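Side-chain contacts in acetyl-CoA acetyltransferase A (Ascaris suum, PDB 6BJA), which probably catalyses the thiolase reaction of lipid metabolism, transferring acetyl groups between coenzyme A thioesters through a cysteine-bound acyl intermediate: residues 147-151 against 152-156; 158-161 against 162-166; 165-168 against 169-172; 230-233 against 234-238; 289-292 against 293-296. All coordinates share one frame; numbering follows the deposited sequence.

Interaction 1: 147-151 against 152-156; sequences ALQRD and GLMDS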
loop_
_atom_site.group_PDB
_atom_site.type_symbol
_atom_site.label_atom_id
_atom_site.label_comp_id
_atom_site.label_asym_id
_atom_site.label_seq_id
_atom_site.Cartn_x
_atom_site.Cartn_y
_atom_site.Cartn_z
ATOM N N ALA A 147 -7.509 0.568 -10.039
ATOM C CA ALA A 147 -8.136 -0.417 -10.906
ATOM C C ALA A 147 -9.132 0.232 -11.865
ATOM O O ALA A 147 -9.250 -0.185 -13.007
ATOM C CB ALA A 147 -8.843 -1.493 -10.079
ATOM N N LEU A 148 -9.859 1.234 -11.388
ATOM C CA LEU A 148 -10.871 1.882 -12.226
ATOM C C LEU A 148 -10.259 2.510 -13.454
ATOM O O LEU A 148 -10.809 2.426 -14.549
ATOM C CB LEU A 148 -11.624 2.948 -11.435
ATOM C CG LEU A 148 -12.451 2.525 -10.242
ATOM C CD1 LEU A 148 -12.878 3.775 -9.501
ATOM C CD2 LEU A 148 -13.655 1.745 -10.700
ATOM N N GLN A 149 -9.103 3.135 -13.258
ATOM C CA GLN A 149 -8.370 3.756 -14.338
ATOM C C GLN A 149 -7.721 2.717 -15.237
ATOM O O GLN A 149 -7.988 2.633 -16.429
ATOM C CB GLN A 149 -7.314 4.664 -13.738
ATOM C CG GLN A 149 -6.804 5.758 -14.609
ATOM C CD GLN A 149 -6.098 6.808 -13.772
ATOM O OE1 GLN A 149 -5.123 6.505 -13.074
ATOM N NE2 GLN A 149 -6.614 8.036 -13.796
ATOM N N ARG A 150 -6.851 1.914 -14.646
ATOM C CA ARG A 150 -6.025 1.019 -15.422
ATOM C C ARG A 150 -6.815 -0.078 -16.135
ATOM O O ARG A 150 -6.551 -0.373 -17.303
ATOM C CB ARG A 150 -4.967 0.404 -14.523
ATOM C CG ARG A 150 -4.150 -0.699 -15.164
ATOM C CD ARG A 150 -3.357 -0.216 -16.350
ATOM N NE ARG A 150 -2.513 -1.305 -16.831
ATOM C CZ ARG A 150 -2.094 -1.461 -18.087
ATOM N NH1 ARG A 150 -2.441 -0.610 -19.044
ATOM N NH2 ARG A 150 -1.323 -2.494 -18.386
ATOM N N ASP A 151 -7.779 -0.689 -15.449
ATOM C CA ASP A 151 -8.499 -1.826 -16.011
ATOM C C ASP A 151 -9.906 -1.472 -16.515
ATOM O O ASP A 151 -10.565 -2.302 -17.139
ATOM C CB ASP A 151 -8.586 -2.945 -14.960
ATOM C CG ASP A 151 -7.219 -3.557 -14.609
ATOM O OD1 ASP A 151 -6.267 -3.422 -15.403
ATOM O OD2 ASP A 151 -7.115 -4.200 -13.535
ATOM N N GLY A 152 -10.373 -0.251 -16.242
ATOM C CA GLY A 152 -11.723 0.136 -16.608
ATOM C C GLY A 152 -11.841 1.260 -17.628
ATOM O O GLY A 152 -12.451 1.070 -18.683
ATOM N N LEU A 153 -11.252 2.418 -17.331
ATOM C CA LEU A 153 -11.596 3.657 -18.045
ATOM C C LEU A 153 -10.555 4.147 -19.037
ATOM O O LEU A 153 -10.860 4.991 -19.874
ATOM C CB LEU A 153 -11.882 4.769 -17.039
ATOM C CG LEU A 153 -12.984 4.438 -16.029
ATOM C CD1 LEU A 153 -13.178 5.552 -15.024
ATOM C CD2 LEU A 153 -14.275 4.166 -16.737
ATOM N N MET A 154 -9.336 3.635 -18.926
ATOM C CA MET A 154 -8.241 3.977 -19.843
ATOM C C MET A 154 -8.196 3.010 -21.009
ATOM O O MET A 154 -8.206 1.792 -20.820
ATOM C CB MET A 154 -6.903 3.943 -19.110
ATOM C CG MET A 154 -6.708 5.010 -18.068
ATOM S SD MET A 154 -6.310 6.608 -18.836
ATOM C CE MET A 154 -4.733 6.289 -19.587
ATOM N N ASP A 155 -8.094 3.528 -22.227
ATOM C CA ASP A 155 -7.840 2.642 -23.339
ATOM C C ASP A 155 -6.406 2.170 -23.240
ATOM O O ASP A 155 -5.499 2.983 -23.078
ATOM C CB ASP A 155 -8.069 3.334 -24.677
ATOM C CG ASP A 155 -7.825 2.390 -25.829
ATOM O OD1 ASP A 155 -6.657 2.206 -26.208
ATOM O OD2 ASP A 155 -8.802 1.787 -26.317
ATOM N N SER A 156 -6.199 0.861 -23.369
ATOM C CA SER A 156 -4.885 0.279 -23.120
ATOM C C SER A 156 -4.010 0.223 -24.339
ATOM O O SER A 156 -2.867 -0.222 -24.246
ATOM C CB SER A 156 -5.047 -1.134 -22.576
ATOM O OG SER A 156 -5.776 -1.066 -21.384
HETATM O O HOH W 1 -6.028 0.596 -19.607
#

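Interaction 2: 158-161 against 162-166; sequences EYQP and MGLCA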
loop_
_atom_site.group_PDB
_atom_site.type_symbol
_atom_site.label_atom_id
_atom_site.label_comp_id
_atom_site.label_asym_id
_atom_site.label_seq_id
_atom_site.Cartn_x
_atom_site.Cartn_y
_atom_site.Cartn_z
ATOM N N GLU A 158 -4.192 2.993 -26.820
ATOM C CA GLU A 158 -3.863 4.405 -26.966
ATOM C C GLU A 158 -3.265 5.013 -25.696
ATOM O O GLU A 158 -2.704 6.107 -25.719
ATOM C CB GLU A 158 -5.122 5.191 -27.361
ATOM C CG GLU A 158 -5.657 4.854 -28.747
ATOM C CD GLU A 158 -4.872 5.517 -29.870
ATOM O OE1 GLU A 158 -3.986 6.352 -29.583
ATOM O OE2 GLU A 158 -5.148 5.202 -31.046
ATOM N N TYR A 159 -3.416 4.308 -24.588
ATOM C CA TYR A 159 -2.956 4.755 -23.280
ATOM C C TYR A 159 -3.454 6.158 -22.976
ATOM O O TYR A 159 -2.707 7.057 -22.605
ATOM C CB TYR A 159 -1.435 4.661 -23.183
ATOM C CG TYR A 159 -0.973 3.205 -23.153
ATOM C CD1 TYR A 159 -1.357 2.349 -22.112
ATOM C CD2 TYR A 159 -0.186 2.685 -24.168
ATOM C CE1 TYR A 159 -0.958 1.005 -22.088
ATOM C CE2 TYR A 159 0.221 1.355 -24.155
ATOM C CZ TYR A 159 -0.165 0.519 -23.113
ATOM O OH TYR A 159 0.238 -0.809 -23.091
ATOM N N GLN A 160 -4.761 6.320 -23.130
ATOM C CA GLN A 160 -5.428 7.550 -22.741
ATOM C C GLN A 160 -6.852 7.230 -22.378
ATOM O O GLN A 160 -7.364 6.175 -22.733
ATOM C CB GLN A 160 -5.398 8.591 -23.852
ATOM C CG GLN A 160 -5.954 8.125 -25.165
ATOM C CD GLN A 160 -5.644 9.125 -26.278
ATOM O OE1 GLN A 160 -4.603 9.780 -26.259
ATOM N NE2 GLN A 160 -6.562 9.271 -27.228
ATOM N N PRO A 161 -7.511 8.146 -21.670
ATOM C CA PRO A 161 -8.878 7.881 -21.232
ATOM C C PRO A 161 -9.836 7.711 -22.402
ATOM O O PRO A 161 -9.674 8.368 -23.424
ATOM C CB PRO A 161 -9.232 9.134 -20.423
ATOM C CG PRO A 161 -7.910 9.701 -20.015
ATOM C CD PRO A 161 -6.988 9.415 -21.136
ATOM N N MET A 162 -10.838 6.855 -22.254
ATOM C CA MET A 162 -11.831 6.702 -23.305
ATOM C C MET A 162 -12.482 8.064 -23.632
ATOM O O MET A 162 -12.797 8.320 -24.784
ATOM C CB MET A 162 -12.885 5.668 -22.918
ATOM C CG MET A 162 -12.364 4.193 -22.982
ATOM S SD MET A 162 -13.691 3.051 -22.564
ATOM C CE MET A 162 -14.055 3.425 -20.858
ATOM N N GLY A 163 -12.641 8.931 -22.641
ATOM C CA GLY A 163 -13.228 10.242 -22.905
ATOM C C GLY A 163 -12.376 11.126 -23.798
ATOM O O GLY A 163 -12.906 11.959 -24.530
ATOM N N LEU A 164 -11.060 10.981 -23.745
ATOM C CA LEU A 164 -10.197 11.701 -24.671
ATOM C C LEU A 164 -10.347 11.142 -26.069
ATOM O O LEU A 164 -10.396 11.887 -27.036
ATOM C CB LEU A 164 -8.733 11.630 -24.237
ATOM C CG LEU A 164 -7.761 12.422 -25.115
ATOM C CD1 LEU A 164 -8.181 13.890 -25.271
ATOM C CD2 LEU A 164 -6.374 12.337 -24.525
ATOM N N CYS A 165 -10.392 9.820 -26.188
ATOM C CA CYS A 165 -10.662 9.177 -27.463
ATOM C C CYS A 165 -11.970 9.675 -28.075
ATOM O O CYS A 165 -12.064 9.936 -29.265
ATOM C CB CYS A 165 -10.731 7.663 -27.293
ATOM S SG CYS A 165 -9.139 6.888 -26.795
ATOM N N ALA A 166 -12.994 9.788 -27.254
ATOM C CA ALA A 166 -14.306 10.153 -27.770
ATOM C C ALA A 166 -14.323 11.576 -28.348
ATOM O O ALA A 166 -15.180 11.899 -29.178
ATOM C CB ALA A 166 -15.347 9.992 -26.680
#

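Interaction 3: 165-168 against 169-172; sequences CAEK and TVKD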
loop_
_atom_site.group_PDB
_atom_site.type_symbol
_atom_site.label_atom_id
_atom_site.label_comp_id
_atom_site.label_asym_id
_atom_site.label_seq_id
_atom_site.Cartn_x
_atom_site.Cartn_y
_atom_site.Cartn_z
ATOM N N CYS A 165 -10.392 9.820 -26.188
ATOM C CA CYS A 165 -10.662 9.177 -27.463
ATOM C C CYS A 165 -11.970 9.675 -28.075
ATOM O O CYS A 165 -12.064 9.936 -29.265
ATOM C CB CYS A 165 -10.731 7.663 -27.293
ATOM S SG CYS A 165 -9.139 6.888 -26.795
ATOM N N ALA A 166 -12.994 9.788 -27.254
ATOM C CA ALA A 166 -14.306 10.153 -27.770
ATOM C C ALA A 166 -14.323 11.576 -28.348
ATOM O O ALA A 166 -15.180 11.899 -29.178
ATOM C CB ALA A 166 -15.347 9.992 -26.680
ATOM N N GLU A 167 -13.414 12.428 -27.884
ATOM C CA GLU A 167 -13.285 13.771 -28.450
ATOM C C GLU A 167 -12.969 13.716 -29.936
ATOM O O GLU A 167 -13.346 14.624 -30.687
ATOM C CB GLU A 167 -12.207 14.589 -27.739
ATOM C CG GLU A 167 -12.518 15.028 -26.320
ATOM C CD GLU A 167 -13.481 16.217 -26.227
ATOM O OE1 GLU A 167 -14.064 16.621 -27.264
ATOM O OE2 GLU A 167 -13.638 16.722 -25.102
ATOM N N LYS A 168 -12.281 12.672 -30.394
ATOM C CA LYS A 168 -12.029 12.543 -31.824
ATOM C C LYS A 168 -13.348 12.427 -32.599
ATOM O O LYS A 168 -13.533 13.048 -33.663
ATOM C CB LYS A 168 -11.117 11.333 -32.122
ATOM C CG LYS A 168 -10.908 11.113 -33.627
ATOM C CD LYS A 168 -9.950 9.996 -33.922
ATOM C CE LYS A 168 -9.708 9.868 -35.426
ATOM N NZ LYS A 168 -10.938 9.579 -36.214
ATOM N N THR A 169 -14.288 11.675 -32.047
ATOM C CA THR A 169 -15.564 11.429 -32.702
ATOM C C THR A 169 -16.371 12.726 -32.671
ATOM O O THR A 169 -17.058 13.058 -33.632
ATOM C CB THR A 169 -16.308 10.263 -32.032
ATOM O OG1 THR A 169 -15.459 9.096 -32.108
ATOM C CG2 THR A 169 -17.654 9.999 -32.722
ATOM N N VAL A 170 -16.273 13.450 -31.566
ATOM C CA VAL A 170 -16.902 14.772 -31.472
ATOM C C VAL A 170 -16.446 15.625 -32.652
ATOM O O VAL A 170 -17.278 16.200 -33.370
ATOM C CB VAL A 170 -16.559 15.484 -30.141
ATOM C CG1 VAL A 170 -17.025 16.948 -30.186
ATOM C CG2 VAL A 170 -17.216 14.777 -28.954
ATOM N N LYS A 171 -15.136 15.696 -32.867
ATOM C CA LYS A 171 -14.621 16.527 -33.955
ATOM C C LYS A 171 -15.040 15.999 -35.334
ATOM O O LYS A 171 -15.402 16.783 -36.231
ATOM C CB LYS A 171 -13.102 16.643 -33.830
ATOM C CG LYS A 171 -12.513 17.680 -34.769
ATOM C CD LYS A 171 -11.029 17.897 -34.528
ATOM C CE LYS A 171 -10.499 19.040 -35.412
ATOM N NZ LYS A 171 -11.349 20.271 -35.341
ATOM N N ASP A 172 -15.029 14.682 -35.508
ATOM C CA ASP A 172 -15.345 14.070 -36.791
ATOM C C ASP A 172 -16.781 14.366 -37.254
ATOM O O ASP A 172 -17.048 14.420 -38.459
ATOM C CB ASP A 172 -15.130 12.553 -36.720
ATOM C CG ASP A 172 -13.650 12.156 -36.704
ATOM O OD1 ASP A 172 -12.755 12.986 -37.023
ATOM O OD2 ASP A 172 -13.374 10.973 -36.368
#

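Interaction 4: 230-233 against 234-238; sequences PEKV and PALHP. With COA (coenzyme A), chain C; ACT (acetate ion), chain B.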
loop_
_atom_site.group_PDB
_atom_site.type_symbol
_atom_site.label_atom_id
_atom_site.label_comp_id
_atom_site.label_asym_id
_atom_site.label_seq_id
_atom_site.Cartn_x
_atom_site.Cartn_y
_atom_site.Cartn_z
ATOM N N PRO A 230 -28.448 21.504 -12.998
ATOM C CA PRO A 230 -28.513 22.079 -14.353
ATOM C C PRO A 230 -27.633 23.309 -14.567
ATOM O O PRO A 230 -26.917 23.375 -15.563
ATOM C CB PRO A 230 -29.991 22.444 -14.501
ATOM C CG PRO A 230 -30.697 21.468 -13.626
ATOM C CD PRO A 230 -29.793 21.268 -12.449
ATOM N N GLU A 231 -27.666 24.262 -13.645
ATOM C CA GLU A 231 -27.000 25.533 -13.890
ATOM C C GLU A 231 -25.477 25.367 -13.922
ATOM O O GLU A 231 -24.762 26.249 -14.406
ATOM C CB GLU A 231 -27.422 26.578 -12.841
ATOM C CG GLU A 231 -27.105 26.223 -11.399
ATOM C CD GLU A 231 -28.189 25.390 -10.715
ATOM O OE1 GLU A 231 -29.209 25.035 -11.363
ATOM O OE2 GLU A 231 -28.014 25.097 -9.513
ATOM N N LYS A 232 -24.987 24.224 -13.450
ATOM C CA LYS A 232 -23.557 23.948 -13.360
ATOM C C LYS A 232 -23.000 23.361 -14.666
ATOM O O LYS A 232 -21.798 23.422 -14.933
ATOM C CB LYS A 232 -23.314 22.995 -12.196
ATOM C CG LYS A 232 -21.919 23.004 -11.638
ATOM C CD LYS A 232 -21.900 22.345 -10.266
ATOM C CE LYS A 232 -20.654 22.724 -9.502
ATOM N NZ LYS A 232 -20.403 21.802 -8.357
ATOM N N VAL A 233 -23.890 22.832 -15.494
ATOM C CA VAL A 233 -23.487 22.089 -16.683
ATOM C C VAL A 233 -22.669 22.942 -17.670
ATOM O O VAL A 233 -21.644 22.503 -18.155
ATOM C CB VAL A 233 -24.728 21.494 -17.387
ATOM C CG1 VAL A 233 -24.386 20.954 -18.779
ATOM C CG2 VAL A 233 -25.354 20.400 -16.506
ATOM N N PRO A 234 -23.123 24.164 -17.987
ATOM C CA PRO A 234 -22.294 24.955 -18.902
ATOM C C PRO A 234 -21.059 25.548 -18.245
ATOM O O PRO A 234 -20.212 26.108 -18.943
ATOM C CB PRO A 234 -23.252 26.068 -19.359
ATOM C CG PRO A 234 -24.252 26.164 -18.280
ATOM C CD PRO A 234 -24.451 24.766 -17.799
ATOM N N ALA A 235 -20.966 25.463 -16.930
ATOM C CA ALA A 235 -19.847 26.056 -16.206
ATOM C C ALA A 235 -18.669 25.103 -16.106
ATOM O O ALA A 235 -17.541 25.524 -15.832
ATOM C CB ALA A 235 -20.285 26.477 -14.823
ATOM N N LEU A 236 -18.931 23.813 -16.300
ATOM C CA LEU A 236 -17.883 22.817 -16.169
ATOM C C LEU A 236 -16.813 22.967 -17.230
ATOM O O LEU A 236 -17.096 23.344 -18.364
ATOM C CB LEU A 236 -18.474 21.410 -16.255
ATOM C CG LEU A 236 -19.514 21.030 -15.216
ATOM C CD1 LEU A 236 -19.845 19.569 -15.391
ATOM C CD2 LEU A 236 -19.038 21.315 -13.804
ATOM N N HIS A 237 -15.581 22.628 -16.853
ATOM C CA HIS A 237 -14.455 22.610 -17.768
ATOM C C HIS A 237 -14.316 21.224 -18.375
ATOM O O HIS A 237 -14.619 20.233 -17.707
ATOM C CB HIS A 237 -13.178 23.019 -17.032
ATOM C CG HIS A 237 -13.325 24.296 -16.257
ATOM N ND1 HIS A 237 -13.491 25.519 -16.871
ATOM C CD2 HIS A 237 -13.369 24.531 -14.926
ATOM C CE1 HIS A 237 -13.617 26.457 -15.948
ATOM N NE2 HIS A 237 -13.548 25.887 -14.761
ATOM N N PRO A 238 -13.882 21.147 -19.647
ATOM C CA PRO A 238 -13.651 19.836 -20.264
ATOM C C PRO A 238 -12.738 18.976 -19.405
ATOM O O PRO A 238 -11.742 19.483 -18.895
ATOM C CB PRO A 238 -13.004 20.184 -21.598
ATOM C CG PRO A 238 -13.591 21.521 -21.934
ATOM C CD PRO A 238 -13.733 22.242 -20.625
HETATM N N1A COA C . -24.602 18.148 -13.437
HETATM C C2A COA C . -23.940 19.225 -12.974
HETATM N N3A COA C . -22.690 19.178 -12.493
HETATM C C4A COA C . -22.003 18.018 -12.448
HETATM C C5A COA C . -22.645 16.796 -12.942
HETATM C C6A COA C . -24.026 16.924 -13.458
HETATM N N6A COA C . -24.700 15.860 -13.939
HETATM N N7A COA C . -21.743 15.806 -12.778
HETATM C C8A COA C . -20.626 16.352 -12.229
HETATM N N9A COA C . -20.787 17.685 -12.038
HETATM C C1B COA C . -19.827 18.659 -11.452
HETATM C C2B COA C . -19.664 18.371 -9.969
HETATM O O2B COA C . -20.476 19.232 -9.168
HETATM C C3B COA C . -18.198 18.601 -9.668
HETATM O O3B COA C . -18.088 19.755 -8.823
HETATM P P3B COA C . -17.360 21.145 -9.161
HETATM O O7A COA C . -17.836 21.618 -10.515
HETATM O O8A COA C . -17.759 22.151 -8.105
HETATM O O9A COA C . -15.864 20.951 -9.171
HETATM C C4B COA C . -17.511 18.629 -11.035
HETATM O O4B COA C . -18.525 18.591 -12.044
HETATM C C5B COA C . -16.659 17.386 -11.207
HETATM O O5B COA C . -17.568 16.289 -11.212
HETATM P P1A COA C . -17.476 15.043 -10.191
HETATM O O1A COA C . -17.349 15.481 -8.751
HETATM O O2A COA C . -18.680 14.141 -10.352
HETATM O O3A COA C . -16.151 14.239 -10.560
HETATM P P2A COA C . -15.499 13.262 -9.466
HETATM O O4A COA C . -14.958 14.066 -8.304
HETATM O O5A COA C . -16.495 12.222 -8.997
HETATM O O6A COA C . -14.311 12.556 -10.271
HETATM C CBP COA C . -14.276 10.537 -11.495
HETATM C CCP COA C . -14.616 12.011 -11.549
HETATM C CDP COA C . -12.803 10.426 -11.174
HETATM C CEP COA C . -15.013 9.823 -10.357
HETATM C CAP COA C . -14.472 9.911 -12.888
HETATM O OAP COA C . -13.900 8.594 -12.863
HETATM C C9P COA C . -15.916 9.854 -13.342
HETATM O O9P COA C . -16.841 10.008 -12.560
HETATM N N8P COA C . -16.192 9.624 -14.629
HETATM C C7P COA C . -15.211 9.437 -15.678
HETATM C C6P COA C . -15.884 9.570 -17.036
HETATM C C5P COA C . -15.876 8.221 -17.700
HETATM O O5P COA C . -14.996 7.918 -18.503
HETATM N N4P COA C . -16.841 7.392 -17.327
HETATM C C3P COA C . -16.873 6.029 -17.827
HETATM C C2P COA C . -17.784 5.814 -19.012
HETATM S S1P COA C . -16.941 4.819 -20.258
HETATM C C ACT B . -15.689 25.752 -19.891
HETATM O O ACT B . -14.521 25.592 -19.457
HETATM O OXT ACT B . -15.940 25.239 -21.007
HETATM C CH3 ACT B . -16.715 26.530 -19.125
#

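Interaction 5: 289-292 against 293-296; sequences GVEP and IDFT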
loop_
_atom_site.group_PDB
_atom_site.type_symbol
_atom_site.label_atom_id
_atom_site.label_comp_id
_atom_site.label_asym_id
_atom_site.label_seq_id
_atom_site.Cartn_x
_atom_site.Cartn_y
_atom_site.Cartn_z
ATOM N N GLY A 289 -15.861 -4.043 -35.196
ATOM C CA GLY A 289 -14.666 -3.496 -34.603
ATOM C C GLY A 289 -13.994 -2.461 -35.486
ATOM O O GLY A 289 -13.952 -2.602 -36.710
ATOM N N VAL A 290 -13.440 -1.449 -34.830
ATOM C CA VAL A 290 -12.725 -0.358 -35.486
ATOM C C VAL A 290 -11.459 -0.012 -34.696
ATOM O O VAL A 290 -11.115 -0.678 -33.714
ATOM C CB VAL A 290 -13.630 0.888 -35.606
ATOM C CG1 VAL A 290 -14.882 0.577 -36.413
ATOM C CG2 VAL A 290 -14.010 1.369 -34.243
ATOM N N GLU A 291 -10.738 1.018 -35.121
ATOM C CA GLU A 291 -9.611 1.522 -34.345
ATOM C C GLU A 291 -10.032 1.851 -32.915
ATOM O O GLU A 291 -11.102 2.419 -32.703
ATOM C CB GLU A 291 -9.036 2.780 -35.003
ATOM C CG GLU A 291 -8.361 2.510 -36.333
ATOM C CD GLU A 291 -7.004 1.853 -36.186
ATOM O OE1 GLU A 291 -6.375 1.977 -35.116
ATOM O OE2 GLU A 291 -6.562 1.215 -37.153
ATOM N N PRO A 292 -9.186 1.534 -31.928
ATOM C CA PRO A 292 -9.539 1.861 -30.540
ATOM C C PRO A 292 -10.006 3.306 -30.334
ATOM O O PRO A 292 -10.987 3.527 -29.627
ATOM C CB PRO A 292 -8.235 1.568 -29.794
ATOM C CG PRO A 292 -7.731 0.369 -30.520
ATOM C CD PRO A 292 -8.013 0.629 -31.976
ATOM N N ILE A 293 -9.323 4.269 -30.943
ATOM C CA ILE A 293 -9.673 5.663 -30.708
ATOM C C ILE A 293 -11.086 5.961 -31.214
ATOM O O ILE A 293 -11.742 6.874 -30.712
ATOM C CB ILE A 293 -8.634 6.606 -31.368
ATOM C CG1 ILE A 293 -8.801 8.025 -30.812
ATOM C CG2 ILE A 293 -8.742 6.570 -32.871
ATOM C CD1 ILE A 293 -7.601 8.927 -31.090
ATOM N N ASP A 294 -11.538 5.199 -32.207
ATOM C CA ASP A 294 -12.836 5.430 -32.858
ATOM C C ASP A 294 -13.968 4.571 -32.284
ATOM O O ASP A 294 -14.988 4.367 -32.937
ATOM C CB ASP A 294 -12.720 5.135 -34.363
ATOM C CG ASP A 294 -11.849 6.148 -35.102
ATOM O OD1 ASP A 294 -12.000 7.360 -34.837
ATOM O OD2 ASP A 294 -11.005 5.727 -35.952
ATOM N N PHE A 295 -13.765 4.025 -31.093
ATOM C CA PHE A 295 -14.740 3.091 -30.504
ATOM C C PHE A 295 -16.174 3.633 -30.499
ATOM O O PHE A 295 -17.115 2.871 -30.644
ATOM C CB PHE A 295 -14.326 2.701 -29.078
ATOM C CG PHE A 295 -14.576 3.752 -28.048
ATOM C CD1 PHE A 295 -13.815 4.904 -28.013
ATOM C CD2 PHE A 295 -15.562 3.576 -27.096
ATOM C CE1 PHE A 295 -14.046 5.883 -27.070
ATOM C CE2 PHE A 295 -15.786 4.535 -26.147
ATOM C CZ PHE A 295 -15.043 5.698 -26.130
ATOM N N THR A 296 -16.322 4.948 -30.396
ATOM C CA THR A 296 -17.629 5.561 -30.316
ATOM C C THR A 296 -18.476 5.316 -31.575
ATOM O O THR A 296 -19.692 5.346 -31.480
ATOM C CB THR A 296 -17.486 7.086 -30.061
ATOM O OG1 THR A 296 -16.793 7.317 -28.824
ATOM C CG2 THR A 296 -18.841 7.770 -29.954
HETATM O O HOH W 2 -11.538 3.269 -37.190
#

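Interaction 1: 147-151 against 152-156
The guanidinium group of Arg150 stands obliquely to Ser156, with NH1 4.1 Å from OG. The stronger ties of both residues run outward: Arg150 NE gives its hydrogen to Gly67 O, and Ser156 OG is hydrogen-bonded to Gln70 N, both of the second subunit. The carboxylate of Asp151 is likewise turned to the interface, bonding to Gly67 N and Gly69 N of that subunit and to Tyr131 of its own chain. A water joins the two segments, donating to Arg150 O at 2.6 Å and to Met154 O at 2.8 Å. Gln149 and Met154 run side by side in the same direction, their CG atoms 3.5 Å apart. Between their backbones Met154 N bonds Gln149 O at 3.0 Å. Leu153 N makes a weak bond to Leu148 O at 2.8 Å, and Leu153 CG rests 3.3 Å from that oxygen. These five-residue spacings define a pi-type turn ending helix 147-153, set between the coenzyme A pocket, to which Leu153 belongs, and the second subunit.

Interaction 2: 158-161 against 162-166
Gln160 and Leu164 cross at about a right angle where a short hairpin, carrying a G1 beta bulge at Tyr159 and Gln160, runs into the N-terminus of helix 162-172. The amide of Gln160 passes over the branch of Leu164, whose CD2 lies 3.6 Å from OE1. Leu164 reaches this place because CG swings opposite its own backbone N, while Gln160 takes the less common rotamer with CG between the backbone N and the carbonyl carbon (chi1 55°). Pro161 holds the N-cap position and meets Leu164 at a slant, CD to CB 4.2 Å. Its carbonyl opens the helix: Pro161 O accepts Cys165 N at 3.2 Å in the carbonyl plane, and Leu164 N more weakly at 3.0 Å. The side chain of Met162 starts away from the 158-161 segment and touches the bound coenzyme A. The thiol favours this rotation of the Gln160 amide, for NE2 sends an N-H to Cys165 SG across 3.5 Å, nearly straight at 165° and within 5° of the amide plane.

Interaction 3: 165-168 against 169-172
Lys168 NZ and Asp172 OD2 form a salt bridge of 2.8 Å, the ammonium approaching on the syn side of the carboxylate, toward the other oxygen. The lysine runs fully extended as far as CE and then bends at its last torsion (chi4 -60°), which turns NZ toward the aspartate. The two side chains cross at a slant one helical turn apart. Asp294 supplies NZ with a second carboxylate, so the ammonium probably eases the repulsion between the two acids. Glu167 is engaged outward instead, OE1 with the hydroxyl of Thr247 and OE2 with Ile248 N. The Lys168-Asp172 pair is an i to i+4 salt bridge on helix 162-172, whose regular bonds include Val170 N to Ala166 O at 3.1 Å, Lys171 N to Glu167 O at 3.0 Å and Asp172 N to Lys168 O at 2.9 Å. Glu167 and Val170 lie alongside each other, OE1 4.0 Å from Val170 CB. Val170 CG2 also rests 3.5 Å from Ala166 O. On the buried side Thr169 and Val170 pack against Val328 of helix 327-337, with Ala332 of the same helix touching Thr169, and Ala166 meets both Val328 and Ile248.

Interaction 4: 230-233 against 234-238
Lys232 O, at the end of the 3-10 segment 230-232, accepts Ala235 N at 3.0 Å from well above the carbonyl plane and Leu236 N only weakly. The side chain of Lys232 stretches out from this turn along the nucleotide of coenzyme A. With CG opposite the backbone N (chi1 -158°) and an extended chain beyond, NZ arrives among three oxygens: O8A of the 3'-phosphate at 2.7 Å, ribose O2B at 2.7 Å and O3B at 3.1 Å. Leu236 crosses the lysine at about a right angle, its CD2 4.0 Å from Lys232 CG. Leu236 CD2 also lies 3.3 Å from O4B of coenzyme A. Val233 CG2 reaches the adenine at N1A, 3.9 Å away. His237 ND1 donates to an acetate, probably from the crystallisation liquor, and Ala235 O lies over the face of the imidazole. Arg177 ties down the carbonyls of Val233 and Leu236. A single ammonium thus grips both the 3'-phosphate and the ribose hydroxyl while aliphatic carbons pack on base and sugar, a chemistry consistent with recognition of a 3'-phosphorylated adenosine.

Interaction 5: 289-292 against 293-296
Glu291 O receives Asp294 N at 2.9 Å, and one residue on Pro292 O receives Phe295 N at 3.2 Å; both donors stand above the carbonyl planes, as the tight 3-10 winding imposes. Round these bonds, Val290 CG2 comes within 3.4 Å of Asp294 O. Glu291 and Asp294 lie side by side, with the aspartate OD2 3.7 Å from Glu291 CB. Their carboxylate planes are perpendicular, and the glutamate end bends away, leaving OE1 and OD2 6.0 Å apart. A water bridges the two segments, donating to Asp294 OD2 at 2.8 Å and accepting from Glu291 N. The other aspartate oxygen, OD1, has Lys168 as its partner. The Phe295 side chain leads away from the turn, CG between backbone N and carbonyl carbon (chi1 76°), with CD1 still 3.5 Å from Pro292 O and Thr296 OG1 over one ring face, offset toward the rim. The Phe295 side chain lies about 4 Å from that of Cys383, a predicted active-site residue. The turn links strand 280-289 to helix 298-310, on which Val290 packs, whereas Ile293, Phe295 and Thr296 rest on helix 162-172, and Pro292 touches Ile78 of the second subunit.

Interactions 1, 2 and 3 follow one another along the chain: strands 154-155 and 160-161 pair to join 1 to 2, and helix 162-172 is common to 2 and 3. Interaction 5, from the C-terminal part of the chain, is laid against that helix; a salt bridge and threonine packing connect it to 3, and Phe295 meets Met162 and Cys165 of 2. Interaction 1 is largely buried and 3 mostly so, although the ionic end of 3 is more open; 2 and 5 are intermediate. Interaction 4 stands apart in a more exposed loop, where ionic bonding serves a ligand. Interactions 1 and 2 touch coenzyme A through apolar or thioether side chains.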